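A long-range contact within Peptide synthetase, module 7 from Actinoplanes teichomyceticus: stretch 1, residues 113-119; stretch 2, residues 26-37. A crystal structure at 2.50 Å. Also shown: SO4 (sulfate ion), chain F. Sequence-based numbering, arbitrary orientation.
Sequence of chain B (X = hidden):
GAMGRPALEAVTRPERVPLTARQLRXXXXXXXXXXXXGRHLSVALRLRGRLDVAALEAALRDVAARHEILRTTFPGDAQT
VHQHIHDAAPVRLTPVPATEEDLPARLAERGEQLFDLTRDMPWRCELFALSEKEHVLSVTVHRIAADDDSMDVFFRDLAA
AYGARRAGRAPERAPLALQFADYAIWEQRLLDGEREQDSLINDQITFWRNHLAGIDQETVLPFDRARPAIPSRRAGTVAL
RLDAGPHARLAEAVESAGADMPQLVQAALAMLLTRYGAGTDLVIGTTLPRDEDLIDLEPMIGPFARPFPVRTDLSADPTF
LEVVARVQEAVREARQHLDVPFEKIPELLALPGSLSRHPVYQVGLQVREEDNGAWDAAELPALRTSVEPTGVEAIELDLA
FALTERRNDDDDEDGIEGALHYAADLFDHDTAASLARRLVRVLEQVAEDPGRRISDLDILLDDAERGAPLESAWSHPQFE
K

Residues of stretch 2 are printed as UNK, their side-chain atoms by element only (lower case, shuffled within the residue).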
# COMPACT_ATOMS: atom_id res chain seq x y z
N GLN B 113 -11.04 18.69 -22.85
CA GLN B 113 -12.41 18.63 -23.34
C GLN B 113 -13.46 18.63 -22.21
O GLN B 113 -13.40 17.85 -21.26
CB GLN B 113 -12.55 17.39 -24.22
CG GLN B 113 -13.90 17.27 -24.90
CD GLN B 113 -14.01 15.99 -25.69
OE1 GLN B 113 -13.01 15.47 -26.22
NE2 GLN B 113 -15.21 15.46 -25.77
N LEU B 114 -14.44 19.52 -22.31
CA LEU B 114 -15.39 19.71 -21.22
C LEU B 114 -16.42 18.58 -21.16
O LEU B 114 -16.78 18.02 -22.18
CB LEU B 114 -16.08 21.07 -21.35
CG LEU B 114 -15.13 22.27 -21.27
CD1 LEU B 114 -15.87 23.58 -21.28
CD2 LEU B 114 -14.21 22.16 -20.05
N PHE B 115 -16.85 18.24 -19.94
CA PHE B 115 -17.94 17.27 -19.74
C PHE B 115 -19.28 17.99 -19.59
O PHE B 115 -19.34 19.06 -18.98
CB PHE B 115 -17.70 16.41 -18.48
CG PHE B 115 -16.49 15.51 -18.57
CD1 PHE B 115 -15.23 15.98 -18.18
CD2 PHE B 115 -16.61 14.20 -19.02
CE1 PHE B 115 -14.11 15.15 -18.25
CE2 PHE B 115 -15.49 13.36 -19.09
CZ PHE B 115 -14.25 13.84 -18.71
N ASP B 116 -20.35 17.42 -20.13
CA ASP B 116 -21.70 17.79 -19.68
C ASP B 116 -22.22 16.68 -18.77
O ASP B 116 -22.78 15.67 -19.23
CB ASP B 116 -22.65 18.02 -20.86
CG ASP B 116 -24.12 18.16 -20.45
OD1 ASP B 116 -24.43 18.33 -19.24
OD2 ASP B 116 -24.97 18.10 -21.34
N LEU B 117 -22.02 16.87 -17.47
CA LEU B 117 -22.33 15.85 -16.46
C LEU B 117 -23.81 15.45 -16.38
O LEU B 117 -24.16 14.49 -15.70
CB LEU B 117 -21.86 16.35 -15.08
CG LEU B 117 -20.36 16.66 -15.14
CD1 LEU B 117 -19.89 17.53 -13.99
CD2 LEU B 117 -19.60 15.34 -15.18
N THR B 118 -24.69 16.17 -17.09
CA THR B 118 -26.09 15.75 -17.13
C THR B 118 -26.32 14.61 -18.13
O THR B 118 -27.28 13.86 -17.99
CB THR B 118 -27.05 16.92 -17.46
OG1 THR B 118 -26.67 17.53 -18.70
CG2 THR B 118 -26.96 17.97 -16.39
N ARG B 119 -25.45 14.45 -19.12
CA ARG B 119 -25.64 13.38 -20.09
C ARG B 119 -24.37 12.57 -20.41
O ARG B 119 -24.46 11.56 -21.09
CB ARG B 119 -26.24 13.94 -21.39
CG ARG B 119 -25.35 14.89 -22.21
CD ARG B 119 -26.06 15.35 -23.50
NE ARG B 119 -27.37 15.94 -23.20
CZ ARG B 119 -27.63 17.25 -23.21
NH1 ARG B 119 -26.67 18.11 -23.51
NH2 ARG B 119 -28.84 17.70 -22.92
N UNK B 26 -19.24 20.68 -7.23
CA UNK B 26 -18.66 20.42 -8.54
C UNK B 26 -19.71 20.61 -9.63
O UNK B 26 -19.45 21.29 -10.62
c UNK B 26 -18.07 19.00 -8.59
N UNK B 27 -20.89 20.05 -9.43
CA UNK B 27 -21.96 20.11 -10.42
C UNK B 27 -22.39 21.55 -10.68
O UNK B 27 -22.48 21.98 -11.83
n UNK B 27 -25.37 17.96 -12.63
c UNK B 27 -25.37 19.75 -11.29
c UNK B 27 -24.25 17.90 -11.84
c UNK B 27 -25.89 20.94 -10.78
c UNK B 27 -27.27 19.57 -12.84
c UNK B 27 -23.14 19.26 -9.97
c UNK B 27 -27.07 21.43 -11.29
c UNK B 27 -26.07 19.09 -12.32
c UNK B 27 -27.75 20.75 -12.31
c UNK B 27 -24.20 18.97 -11.01
N UNK B 28 -22.65 22.29 -9.61
CA UNK B 28 -23.07 23.67 -9.73
C UNK B 28 -22.04 24.57 -10.43
O UNK B 28 -22.40 25.45 -11.20
c UNK B 28 -24.79 23.77 -6.36
c UNK B 28 -24.70 23.65 -7.85
c UNK B 28 -25.86 24.34 -8.52
c UNK B 28 -23.40 24.24 -8.36
N UNK B 29 -20.76 24.35 -10.16
CA UNK B 29 -19.73 25.22 -10.71
C UNK B 29 -19.22 24.69 -12.04
O UNK B 29 -18.11 25.01 -12.46
c UNK B 29 -19.91 27.13 -8.46
c UNK B 29 -17.69 26.33 -7.58
c UNK B 29 -18.94 25.95 -8.36
c UNK B 29 -18.57 25.38 -9.73
N UNK B 30 -20.02 23.86 -12.69
CA UNK B 30 -19.61 23.27 -13.96
C UNK B 30 -19.81 24.25 -15.13
O UNK B 30 -20.91 24.80 -15.33
c UNK B 30 -20.36 21.98 -14.21
N UNK B 31 -18.72 24.48 -15.86
CA UNK B 31 -18.71 25.27 -17.09
C UNK B 31 -19.40 26.63 -16.96
O UNK B 31 -20.45 26.84 -17.55
c UNK B 31 -18.62 23.13 -18.46
c UNK B 31 -19.36 24.45 -18.21
n UNK B 31 -19.79 22.33 -22.97
c UNK B 31 -19.76 21.83 -21.75
n UNK B 31 -19.48 22.62 -20.72
n UNK B 31 -20.01 20.54 -21.56
c UNK B 31 -19.41 22.18 -19.33
N UNK B 32 -18.80 27.55 -16.17
CA UNK B 32 -19.32 28.92 -16.00
C UNK B 32 -19.03 29.79 -17.22
O UNK B 32 -19.62 30.85 -17.42
c UNK B 32 -17.26 28.69 -14.81
c UNK B 32 -17.56 27.34 -15.40
c UNK B 32 -18.57 29.42 -14.77
N UNK B 33 -18.07 29.31 -18.00
CA UNK B 33 -17.72 29.85 -19.30
C UNK B 33 -17.18 28.72 -20.14
O UNK B 33 -16.72 27.71 -19.61
o UNK B 33 -15.89 31.01 -20.35
c UNK B 33 -16.68 30.97 -19.18
N UNK B 34 -17.21 28.89 -21.46
CA UNK B 34 -16.68 27.84 -22.32
C UNK B 34 -15.20 28.07 -22.59
O UNK B 34 -14.57 27.33 -23.33
c UNK B 34 -17.50 27.77 -23.61
o UNK B 34 -19.31 26.26 -22.12
c UNK B 34 -17.81 26.34 -24.03
c UNK B 34 -18.84 25.66 -23.12
o UNK B 34 -19.17 24.49 -23.42
N UNK B 35 -14.64 29.10 -21.94
CA UNK B 35 -13.21 29.37 -21.93
C UNK B 35 -12.61 29.10 -20.54
O UNK B 35 -11.55 29.63 -20.20
o UNK B 35 -15.43 32.87 -22.55
c UNK B 35 -12.93 30.82 -22.32
c UNK B 35 -14.33 32.75 -23.15
o UNK B 35 -13.64 33.73 -23.50
c UNK B 35 -13.82 31.34 -23.44
N UNK B 36 -13.32 28.30 -19.74
CA UNK B 36 -12.89 27.89 -18.40
C UNK B 36 -12.52 26.41 -18.40
O UNK B 36 -13.34 25.59 -18.80
c UNK B 36 -14.02 28.09 -17.36
c UNK B 36 -13.57 27.66 -15.97
o UNK B 36 -14.44 29.46 -17.33
N UNK B 37 -11.32 26.05 -17.95
CA UNK B 37 -11.01 24.64 -17.68
C UNK B 37 -12.00 24.17 -16.59
O UNK B 37 -12.26 24.92 -15.66
c UNK B 37 -9.55 24.48 -17.25
c UNK B 37 -5.65 23.21 -17.24
c UNK B 37 -7.13 25.16 -17.64
n UNK B 37 -6.70 23.78 -17.84
c UNK B 37 -8.59 25.36 -18.06
n UNK B 37 -5.37 21.93 -17.49
n UNK B 37 -4.90 23.89 -16.38
S SO4 F . -16.25 21.98 -15.00
O1 SO4 F . -17.37 21.10 -14.67
O2 SO4 F . -16.05 21.97 -16.45
O3 SO4 F . -16.56 23.35 -14.59
O4 SO4 F . -15.05 21.51 -14.30

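Position 26 has one side-chain carbon and nothing more. Its CA-to-CB bond lies sideways to stretch 1, and it makes no contact. It is Ala26.

Position 27 carries one carbon, then fused five- and six-membered rings of eight carbons and one nitrogen. Ring carbons lie near CB of Leu117 and CG2 of Thr118, and both approach the ring obliquely. CA to CB points sideways, but the ring brings the end of the side chain nearer. Only tryptophan fits. In Trp27, CD1 lies 4.3 Å from CB of Leu117, and CZ2 lies 3.9 Å from CG2 of Thr118.

Position 28 has four carbons, forked at the second. It is exposed and out of reach of stretch 1. It is Leu28, the last helical residue.

Position 29 has the same four-carbon fork, and its side chain is also out of reach. It is Leu29, the first residue to leave helical phi/psi.

Position 30 has a single carbon, and CA to CB points toward stretch 1. This CB is 4.5 Å from CD1 of Leu117. The residue is Ala30, and its N hydrogen-bonds back to O of Trp27 at 3.2 Å.

Position 31 has three carbons, a nitrogen, and a carbon bearing two more nitrogens. A terminal nitrogen meets O of Phe115, and CB of Leu114 lies over one face of the group. That group is a guanidinium, so the residue is Arg31. Its NH1 donates a hydrogen bond to O of Phe115, at 3.0 Å and 160°. The backbone N of Arg31 also hydrogen-bonds to O3 of the sulfate at 2.7 Å.

Position 32 has three carbons closing a ring onto the backbone nitrogen. It is Pro32, out of reach.

Position 33 has one carbon and one oxygen. Its CA-to-CB bond points away. It is Ser33, and it opens a type I turn that ends at position 36.

Position 34 has three carbons, the third with two oxygens. The end of this chain approaches stretch 1, with an oxygen near Leu114. It is Glu34.

Position 35 has the same atoms, but its CA-to-CB bond points away and it is poorly ordered. It is Glu35; its N hydrogen-bonds to OG of Ser33 at 2.8 Å.

Position 36 has one carbon carrying an oxygen and a carbon. Its backbone O, 3.8 Å from CD2 of Leu114, makes the contact. It is Thr36.

Position 37 has three carbons, a nitrogen, and a carbon carrying two more nitrogens, another guanidinium chain. Its CA-to-CB bond points away. It is Arg37.

The contact has two parts. Trp27 and Ala30 pack against Leu117, with Thr118 beside the indole. Arg31 reaches across to the backbone of Phe115, while Leu114 packs over its guanidinium. The one cross-stretch hydrogen bond thus sits beside apolar packing.

Stretch 2 (26-37) AWLLARPSEETR
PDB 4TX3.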